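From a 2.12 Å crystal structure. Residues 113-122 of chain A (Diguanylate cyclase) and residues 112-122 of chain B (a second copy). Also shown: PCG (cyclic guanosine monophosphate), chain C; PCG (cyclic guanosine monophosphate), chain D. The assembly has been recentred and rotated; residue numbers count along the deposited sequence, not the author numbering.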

ATOM      1  N   LEU A 113       6.201  -0.259   4.396  1.00 16.48           N
ATOM      2  CA  LEU A 113       5.238  -0.158   3.295  1.00 16.94           C
ATOM      3  C   LEU A 113       4.074  -1.125   3.491  1.00 20.01           C
ATOM      4  O   LEU A 113       2.917  -0.850   3.146  1.00 24.05           O
ATOM      5  CB  LEU A 113       5.933  -0.448   1.962  1.00 24.71           C
ATOM      6  CG  LEU A 113       6.888   0.637   1.472  1.00 26.92           C
ATOM      7  CD1 LEU A 113       7.658   0.177   0.222  1.00 23.85           C
ATOM      8  CD2 LEU A 113       6.136   1.937   1.195  1.00 24.79           C
ATOM      9  N   ARG A 114       4.402  -2.286   4.023  1.00 24.21           N
ATOM     10  CA  ARG A 114       3.414  -3.287   4.354  1.00 22.56           C
ATOM     11  C   ARG A 114       2.418  -2.739   5.383  1.00 33.23           C
ATOM     12  O   ARG A 114       1.200  -2.840   5.194  1.00 26.21           O
ATOM     13  CB  ARG A 114       4.146  -4.504   4.906  1.00 22.12           C
ATOM     14  CG  ARG A 114       3.298  -5.702   5.125  1.00 41.95           C
ATOM     15  CD  ARG A 114       4.180  -6.925   5.109  1.00 47.22           C
ATOM     16  NE  ARG A 114       3.445  -8.101   5.540  1.00 55.83           N
ATOM     17  CZ  ARG A 114       4.024  -9.256   5.840  1.00 56.65           C
ATOM     18  NH1 ARG A 114       5.347  -9.376   5.747  1.00 56.60           N
ATOM     19  NH2 ARG A 114       3.283 -10.283   6.234  1.00 48.72           N
ATOM     20  N   ARG A 115       2.938  -2.158   6.466  1.00 24.60           N
ATOM     21  CA  ARG A 115       2.084  -1.534   7.460  1.00 28.79           C
ATOM     22  C   ARG A 115       1.266  -0.386   6.870  1.00 24.74           C
ATOM     23  O   ARG A 115       0.128  -0.186   7.261  1.00 26.39           O
ATOM     24  CB  ARG A 115       2.883  -1.051   8.675  1.00 26.66           C
ATOM     25  CG  ARG A 115       3.544  -2.160   9.464  1.00 31.26           C
ATOM     26  CD  ARG A 115       3.608  -1.813  10.967  1.00 43.15           C
ATOM     27  NE  ARG A 115       3.785  -0.381  11.215  1.00 30.43           N
ATOM     28  CZ  ARG A 115       4.915   0.276  10.979  1.00 26.42           C
ATOM     29  NH1 ARG A 115       5.959  -0.372  10.469  1.00 25.29           N
ATOM     30  NH2 ARG A 115       4.990   1.582  11.222  1.00 31.21           N
ATOM     31  N   SER A 116       1.833   0.350   5.919  1.00 24.57           N
ATOM     32  CA  SER A 116       1.087   1.410   5.244  1.00 26.64           C
ATOM     33  C   SER A 116      -0.153   0.891   4.513  1.00 28.24           C
ATOM     34  O   SER A 116      -1.249   1.447   4.647  1.00 27.57           O
ATOM     35  CB  SER A 116       1.986   2.130   4.233  1.00 29.26           C
ATOM     36  OG  SER A 116       2.935   2.938   4.895  1.00 42.22           O
ATOM     37  N   ILE A 117       0.039  -0.154   3.710  1.00 32.38           N
ATOM     38  CA  ILE A 117      -1.058  -0.766   2.952  1.00 27.36           C
ATOM     39  C   ILE A 117      -2.236  -1.159   3.849  1.00 27.85           C
ATOM     40  O   ILE A 117      -3.379  -0.854   3.534  1.00 30.75           O
ATOM     41  CB  ILE A 117      -0.577  -1.994   2.177  1.00 32.18           C
ATOM     42  CG1 ILE A 117       0.282  -1.545   1.001  1.00 23.61           C
ATOM     43  CG2 ILE A 117      -1.768  -2.816   1.662  1.00 29.74           C
ATOM     44  CD1 ILE A 117       1.209  -2.632   0.476  1.00 23.39           C
ATOM     45  N   VAL A 118      -1.944  -1.821   4.968  1.00 26.54           N
ATOM     46  CA  VAL A 118      -2.976  -2.171   5.928  1.00 28.52           C
ATOM     47  C   VAL A 118      -3.726  -0.920   6.398  1.00 41.18           C
ATOM     48  O   VAL A 118      -4.955  -0.893   6.392  1.00 39.15           O
ATOM     49  CB  VAL A 118      -2.406  -2.897   7.155  1.00 31.35           C
ATOM     50  CG1 VAL A 118      -3.520  -3.161   8.157  1.00 34.21           C
ATOM     51  CG2 VAL A 118      -1.717  -4.211   6.744  1.00 32.44           C
ATOM     52  N   ARG A 119      -2.985   0.122   6.773  1.00 36.63           N
ATOM     53  CA  ARG A 119      -3.601   1.352   7.253  1.00 46.76           C
ATOM     54  C   ARG A 119      -4.497   1.958   6.169  1.00 40.17           C
ATOM     55  O   ARG A 119      -5.638   2.323   6.432  1.00 41.63           O
ATOM     56  CB  ARG A 119      -2.529   2.358   7.705  1.00 59.57           C
ATOM     57  CG  ARG A 119      -3.037   3.443   8.663  1.00 71.34           C
ATOM     58  CD  ARG A 119      -2.148   4.694   8.642  1.00 74.26           C
ATOM     59  NE  ARG A 119      -2.217   5.368   7.347  1.00 78.78           N
ATOM     60  CZ  ARG A 119      -2.167   6.686   7.162  1.00 75.20           C
ATOM     61  NH1 ARG A 119      -2.037   7.517   8.195  1.00 76.24           N
ATOM     62  NH2 ARG A 119      -2.247   7.172   5.929  1.00 63.07           N
ATOM     63  N   VAL A 120      -3.983   2.021   4.947  1.00 42.80           N
ATOM     64  CA  VAL A 120      -4.667   2.688   3.846  1.00 43.20           C
ATOM     65  C   VAL A 120      -5.901   1.931   3.347  1.00 50.64           C
ATOM     66  O   VAL A 120      -6.896   2.543   2.955  1.00 43.15           O
ATOM     67  CB  VAL A 120      -3.687   2.992   2.695  1.00 46.89           C
ATOM     68  CG1 VAL A 120      -4.423   3.506   1.461  1.00 52.75           C
ATOM     69  CG2 VAL A 120      -2.666   4.023   3.164  1.00 53.42           C
ATOM     70  N   VAL A 121      -5.847   0.604   3.366  1.00 69.79           N
ATOM     71  CA  VAL A 121      -7.020  -0.185   3.007  1.00 75.07           C
ATOM     72  C   VAL A 121      -8.097   0.000   4.075  1.00 74.75           C
ATOM     73  O   VAL A 121      -9.296  -0.061   3.788  1.00 76.90           O
ATOM     74  CB  VAL A 121      -6.663  -1.669   2.779  1.00 74.70           C
ATOM     75  CG1 VAL A 121      -7.919  -2.542   2.707  1.00 75.40           C
ATOM     76  CG2 VAL A 121      -5.843  -1.797   1.505  1.00 79.81           C
ATOM     77  N   ASN A 122      -7.653   0.289   5.294  1.00 58.78           N
ATOM     78  CA  ASN A 122      -8.559   0.580   6.395  1.00 71.06           C
ATOM     79  C   ASN A 122      -8.790   2.081   6.589  1.00 75.32           C
ATOM     80  O   ASN A 122      -9.088   2.525   7.696  1.00 77.21           O
ATOM     81  CB  ASN A 122      -8.035  -0.036   7.696  1.00 72.47           C
ATOM     82  CG  ASN A 122      -8.077  -1.552   7.685  1.00 76.84           C
ATOM     83  OD1 ASN A 122      -8.788  -2.158   6.884  1.00 84.52           O
ATOM     84  ND2 ASN A 122      -7.316  -2.171   8.576  1.00 74.73           N
TER
ATOM     85  N   PHE B 112       8.018  -3.839  -5.377  1.00 20.57           N
ATOM     86  CA  PHE B 112       6.678  -4.374  -5.610  1.00 19.08           C
ATOM     87  C   PHE B 112       5.608  -3.705  -4.734  1.00 21.87           C
ATOM     88  O   PHE B 112       4.570  -3.266  -5.243  1.00 25.23           O
ATOM     89  CB  PHE B 112       6.639  -5.897  -5.403  1.00 21.59           C
ATOM     90  CG  PHE B 112       5.249  -6.464  -5.426  1.00 22.74           C
ATOM     91  CD1 PHE B 112       4.537  -6.543  -6.626  1.00 27.31           C
ATOM     92  CD2 PHE B 112       4.640  -6.901  -4.261  1.00 16.63           C
ATOM     93  CE1 PHE B 112       3.245  -7.040  -6.655  1.00 21.22           C
ATOM     94  CE2 PHE B 112       3.350  -7.401  -4.279  1.00 22.88           C
ATOM     95  CZ  PHE B 112       2.646  -7.474  -5.476  1.00 24.56           C
ATOM     96  N   LEU B 113       5.841  -3.650  -3.419  1.00 16.62           N
ATOM     97  CA  LEU B 113       4.843  -3.069  -2.504  1.00 13.79           C
ATOM     98  C   LEU B 113       4.508  -1.642  -2.918  1.00 13.35           C
ATOM     99  O   LEU B 113       3.357  -1.193  -2.878  1.00 23.13           O
ATOM    100  CB  LEU B 113       5.365  -3.095  -1.055  1.00 18.11           C
ATOM    101  CG  LEU B 113       5.462  -4.490  -0.412  1.00 25.21           C
ATOM    102  CD1 LEU B 113       6.062  -4.419   1.005  1.00 21.23           C
ATOM    103  CD2 LEU B 113       4.093  -5.207  -0.384  1.00 19.12           C
ATOM    104  N   ARG B 114       5.539  -0.923  -3.322  1.00 24.04           N
ATOM    105  CA  ARG B 114       5.390   0.450  -3.760  1.00 25.56           C
ATOM    106  C   ARG B 114       4.446   0.571  -4.952  1.00 31.14           C
ATOM    107  O   ARG B 114       3.521   1.394  -4.952  1.00 27.44           O
ATOM    108  CB  ARG B 114       6.766   0.991  -4.118  1.00 24.41           C
ATOM    109  CG  ARG B 114       6.839   2.476  -4.263  1.00 42.05           C
ATOM    110  CD  ARG B 114       8.283   2.904  -4.136  1.00 47.99           C
ATOM    111  NE  ARG B 114       8.478   4.266  -4.604  1.00 57.17           N
ATOM    112  CZ  ARG B 114       9.668   4.848  -4.686  1.00 57.37           C
ATOM    113  NH1 ARG B 114      10.757   4.173  -4.330  1.00 55.12           N
ATOM    114  NH2 ARG B 114       9.766   6.097  -5.124  1.00 51.60           N
ATOM    115  N   ARG B 115       4.698  -0.237  -5.979  1.00 29.03           N
ATOM    116  CA  ARG B 115       3.828  -0.255  -7.137  1.00 28.23           C
ATOM    117  C   ARG B 115       2.420  -0.679  -6.740  1.00 23.53           C
ATOM    118  O   ARG B 115       1.446  -0.149  -7.276  1.00 24.58           O
ATOM    119  CB  ARG B 115       4.377  -1.177  -8.234  1.00 24.54           C
ATOM    120  CG  ARG B 115       5.713  -0.747  -8.789  1.00 26.03           C
ATOM    121  CD  ARG B 115       5.856  -1.163 -10.259  1.00 39.85           C
ATOM    122  NE  ARG B 115       5.233  -2.461 -10.524  1.00 31.11           N
ATOM    123  CZ  ARG B 115       5.744  -3.618 -10.126  1.00 27.93           C
ATOM    124  NH1 ARG B 115       6.881  -3.634  -9.429  1.00 29.07           N
ATOM    125  NH2 ARG B 115       5.108  -4.753 -10.398  1.00 31.94           N
ATOM    126  N   SER B 116       2.312  -1.611  -5.793  1.00 24.92           N
ATOM    127  CA  SER B 116       1.001  -2.043  -5.298  1.00 28.60           C
ATOM    128  C   SER B 116       0.199  -0.871  -4.772  1.00 26.39           C
ATOM    129  O   SER B 116      -0.983  -0.725  -5.085  1.00 26.68           O
ATOM    130  CB  SER B 116       1.126  -3.064  -4.168  1.00 23.67           C
ATOM    131  OG  SER B 116       1.436  -4.346  -4.664  1.00 35.61           O
ATOM    132  N   ILE B 117       0.847  -0.052  -3.954  1.00 33.75           N
ATOM    133  CA  ILE B 117       0.181   1.097  -3.352  1.00 31.81           C
ATOM    134  C   ILE B 117      -0.336   2.039  -4.428  1.00 30.28           C
ATOM    135  O   ILE B 117      -1.472   2.486  -4.358  1.00 32.31           O
ATOM    136  CB  ILE B 117       1.107   1.847  -2.404  1.00 32.43           C
ATOM    137  CG1 ILE B 117       1.353   0.992  -1.170  1.00 21.11           C
ATOM    138  CG2 ILE B 117       0.490   3.204  -2.008  1.00 33.20           C
ATOM    139  CD1 ILE B 117       2.352   1.600  -0.185  1.00 24.59           C
ATOM    140  N   VAL B 118       0.489   2.315  -5.434  1.00 22.70           N
ATOM    141  CA  VAL B 118       0.048   3.129  -6.560  1.00 26.67           C
ATOM    142  C   VAL B 118      -1.191   2.530  -7.236  1.00 37.76           C
ATOM    143  O   VAL B 118      -2.146   3.244  -7.542  1.00 40.87           O
ATOM    144  CB  VAL B 118       1.151   3.299  -7.614  1.00 26.76           C
ATOM    145  CG1 VAL B 118       0.595   4.017  -8.835  1.00 28.79           C
ATOM    146  CG2 VAL B 118       2.367   4.065  -7.020  1.00 30.43           C
ATOM    147  N   ARG B 119      -1.187   1.217  -7.442  1.00 35.79           N
ATOM    148  CA  ARG B 119      -2.321   0.563  -8.079  1.00 44.49           C
ATOM    149  C   ARG B 119      -3.565   0.687  -7.191  1.00 40.90           C
ATOM    150  O   ARG B 119      -4.617   1.113  -7.650  1.00 37.19           O
ATOM    151  CB  ARG B 119      -2.003  -0.907  -8.397  1.00 57.78           C
ATOM    152  CG  ARG B 119      -2.841  -1.508  -9.543  1.00 68.63           C
ATOM    153  CD  ARG B 119      -2.937  -3.040  -9.463  1.00 68.96           C
ATOM    154  NE  ARG B 119      -3.614  -3.465  -8.237  1.00 73.30           N
ATOM    155  CZ  ARG B 119      -4.234  -4.632  -8.062  1.00 68.52           C
ATOM    156  NH1 ARG B 119      -4.287  -5.533  -9.044  1.00 65.05           N
ATOM    157  NH2 ARG B 119      -4.814  -4.890  -6.895  1.00 60.11           N
ATOM    158  N   VAL B 120      -3.425   0.356  -5.913  1.00 44.36           N
ATOM    159  CA  VAL B 120      -4.559   0.293  -4.985  1.00 46.71           C
ATOM    160  C   VAL B 120      -5.221   1.651  -4.678  1.00 50.36           C
ATOM    161  O   VAL B 120      -6.395   1.717  -4.298  1.00 42.97           O
ATOM    162  CB  VAL B 120      -4.161  -0.478  -3.710  1.00 49.45           C
ATOM    163  CG1 VAL B 120      -5.251  -0.416  -2.642  1.00 53.86           C
ATOM    164  CG2 VAL B 120      -3.880  -1.923  -4.083  1.00 53.86           C
ATOM    165  N   VAL B 121      -4.489   2.737  -4.875  1.00 61.89           N
ATOM    166  CA  VAL B 121      -5.093   4.057  -4.759  1.00 74.63           C
ATOM    167  C   VAL B 121      -5.467   4.517  -6.167  1.00 83.94           C
ATOM    168  O   VAL B 121      -5.049   5.587  -6.611  1.00 89.36           O
ATOM    169  CB  VAL B 121      -4.144   5.063  -4.048  1.00 72.92           C
ATOM    170  CG1 VAL B 121      -4.881   6.358  -3.670  1.00 75.93           C
ATOM    171  CG2 VAL B 121      -3.551   4.424  -2.797  1.00 73.48           C
ATOM    172  N   ASN B 122      -6.254   3.701  -6.870  1.00 90.85           N
ATOM    173  CA  ASN B 122      -6.549   3.990  -8.280  1.00 95.69           C
ATOM    174  C   ASN B 122      -7.890   3.704  -9.025  1.00104.53           C
ATOM    175  O   ASN B 122      -8.249   4.586  -9.810  1.00107.10           O
ATOM    176  CB  ASN B 122      -5.354   3.628  -9.181  1.00 97.09           C
ATOM    177  CG  ASN B 122      -4.425   4.813  -9.418  1.00 98.28           C
ATOM    178  OD1 ASN B 122      -4.873   5.952  -9.533  1.00100.29           O
ATOM    179  ND2 ASN B 122      -3.127   4.548  -9.484  1.00 97.58           N
TER
HETATM  180  PA  PCG C 201      -1.867  12.445   1.706  1.00 64.75           P
HETATM  181  O1A PCG C 201      -0.455  12.814   1.399  1.00 64.75           O
HETATM  182  O2A PCG C 201      -3.027  12.128   0.816  1.00 64.75           O
HETATM  183  O5' PCG C 201      -2.088  13.437   2.527  1.00 64.75           O
HETATM  184  C5' PCG C 201      -3.280  13.339   3.313  1.00 64.75           C
HETATM  185  C4' PCG C 201      -3.041  12.113   4.152  1.00 64.75           C
HETATM  186  O4' PCG C 201      -4.010  11.640   5.053  1.00 64.75           O
HETATM  187  C3' PCG C 201      -2.702  10.923   3.309  1.00 64.75           C
HETATM  188  O3' PCG C 201      -1.562  11.245   2.468  1.00 64.75           O
HETATM  189  C2' PCG C 201      -2.554   9.881   4.383  1.00 64.75           C
HETATM  190  O2' PCG C 201      -1.243   9.699   4.922  1.00 64.75           O
HETATM  191  C1' PCG C 201      -3.477  10.398   5.499  1.00 64.75           C
HETATM  192  N9  PCG C 201      -4.787   9.785   5.898  1.00 64.75           N
HETATM  193  C8  PCG C 201      -5.160   9.545   7.161  1.00 64.75           C
HETATM  194  N7  PCG C 201      -6.381   8.985   7.219  1.00 64.75           N
HETATM  195  C5  PCG C 201      -6.824   8.851   5.982  1.00 64.75           C
HETATM  196  C6  PCG C 201      -8.053   8.321   5.335  1.00 64.75           C
HETATM  197  O6  PCG C 201      -8.960   7.863   6.039  1.00 64.75           O
HETATM  198  N1  PCG C 201      -8.147   8.349   3.977  1.00 64.75           N
HETATM  199  C2  PCG C 201      -7.160   8.848   3.196  1.00 64.75           C
HETATM  200  N2  PCG C 201      -7.314   8.848   1.856  1.00 64.75           N
HETATM  201  N3  PCG C 201      -5.988   9.360   3.729  1.00 64.75           N
HETATM  202  C4  PCG C 201      -5.779   9.380   5.086  1.00 64.75           C
HETATM  203  PA  PCG D 201      -8.407  -9.181  -2.669  1.00 64.75           P
HETATM  204  O1A PCG D 201      -9.601  -8.667  -1.903  1.00 64.75           O
HETATM  205  O2A PCG D 201      -7.468 -10.171  -2.047  1.00 64.75           O
HETATM  206  O5' PCG D 201      -8.881 -10.137  -3.900  1.00 64.75           O
HETATM  207  C5' PCG D 201      -9.543  -9.528  -5.009  1.00 64.75           C
HETATM  208  C4' PCG D 201      -8.587  -8.479  -5.551  1.00 64.75           C
HETATM  209  O4' PCG D 201      -8.958  -7.651  -6.619  1.00 64.75           O
HETATM  210  C3' PCG D 201      -8.087  -7.509  -4.513  1.00 64.75           C
HETATM  211  O3' PCG D 201      -7.441  -8.200  -3.445  1.00 64.75           O
HETATM  212  C2' PCG D 201      -7.247  -6.601  -5.339  1.00 64.75           C
HETATM  213  O2' PCG D 201      -5.867  -6.994  -5.311  1.00 64.75           O
HETATM  214  C1' PCG D 201      -7.879  -6.730  -6.722  1.00 64.75           C
HETATM  215  N9  PCG D 201      -8.425  -5.480  -7.292  1.00 64.75           N
HETATM  216  C8  PCG D 201      -8.190  -5.055  -8.521  1.00 64.75           C
HETATM  217  N7  PCG D 201      -8.804  -3.896  -8.757  1.00 64.75           N
HETATM  218  C5  PCG D 201      -9.444  -3.557  -7.669  1.00 64.75           C
HETATM  219  C6  PCG D 201     -10.288  -2.431  -7.254  1.00 64.75           C
HETATM  220  O6  PCG D 201     -10.518  -1.510  -8.065  1.00 64.75           O
HETATM  221  N1  PCG D 201     -10.785  -2.437  -5.985  1.00 64.75           N
HETATM  222  C2  PCG D 201     -10.528  -3.440  -5.114  1.00 64.75           C
HETATM  223  N2  PCG D 201     -11.044  -3.397  -3.871  1.00 64.75           N
HETATM  224  N3  PCG D 201      -9.755  -4.505  -5.449  1.00 64.75           N
HETATM  225  C4  PCG D 201      -9.203  -4.602  -6.684  1.00 64.75           C

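Two copies of one helix from a diguanylate cyclase dimer, residues 113-121 of chain A and 112-120 of chain B, run side by side in the same direction, their axes inclined by 18° and 10.0 Å apart at closest approach. The contact is apolar: no hydrogen bond crosses between the stretches, and the 408 Å² buried, both sides summed, comes chiefly from leucine, isoleucine and valine. The register is nearly symmetric. L113(A) faces L113(B) with CA atoms 6.5 Å apart, and one helical turn later I117(A) faces I117(B) at 6.7 Å; farther along the CA atoms draw apart, to 8.7 Å for V120(A) and V121(B) and 8.4 Å for V121(A) and V120(B).

Like-with-like packing forms the centre. CG1 of I117(A) lies 3.5 Å from CG1 of I117(B), the closest approach between the stretches, and CB of L113(A) lies 4.1 Å from CB of L113(B). All four residues direct CA-to-CB toward the partner and share one conformation, chi1 m and chi2 t. The spacing of four residues puts leucine and isoleucine on the same side of each helix; leucine, branched at CG, and isoleucine, branched at CB, fill the space between the backbones with hydrocarbon and bring no polar side-chain group that would need a partner.

Crossed contacts join the two layers. CD2 of L113(A) meets CD1 of I117(B) at 4.0 Å, and CD1 of I117(A) meets CD2 of L113(B) at the same distance, so each leucine touches both the leucine and the isoleucine opposite. The other leucine methyls reach the backbone of the next residue on the partner helix: CD1 of L113(A) is 4.3 Å from N of R114(B), and CD1 of L113(B) is 4.1 Å from N of R114(A). The arginines thus contribute backbone and the base of the side chain, as in the 4.3 Å approach of CB of R114(A) to CD1 of L113(B), while their charged ends lead away from the apolar seam.

At the C-terminal end, shorter side chains make looser contacts across the wider gap. CG1 of V120(A) is 4.4 Å from CG2 of V121(B), and CG2 of V121(A) is 4.4 Å from CG1 of V120(B). Both V120 residues point toward the partner and both V121 residues sideways; the latter are poorly ordered.

The hydrogen bonds in this region lie within each helix or lead to other partners. Backbone bonds such as I117(A) N to L113(A) O and I117(B) N to L113(B) O, both 3.0 Å, hold the contact residues in place. Small S116(A) fits beside the seam, its CB 4.5 Å from CD1 of I117(B); on the other helix, OG of S116(B) makes a weak hydrogen bond of 3.4 Å to O of F112(B). R119, out of reach of the partner helix, binds cyclic guanosine monophosphate instead: NH2 of R119(A) donates weakly to O2' of PCG (chain C) at 2.9 Å, and NH2 of R119(B) to O2' of PCG (chain D) at 2.8 Å.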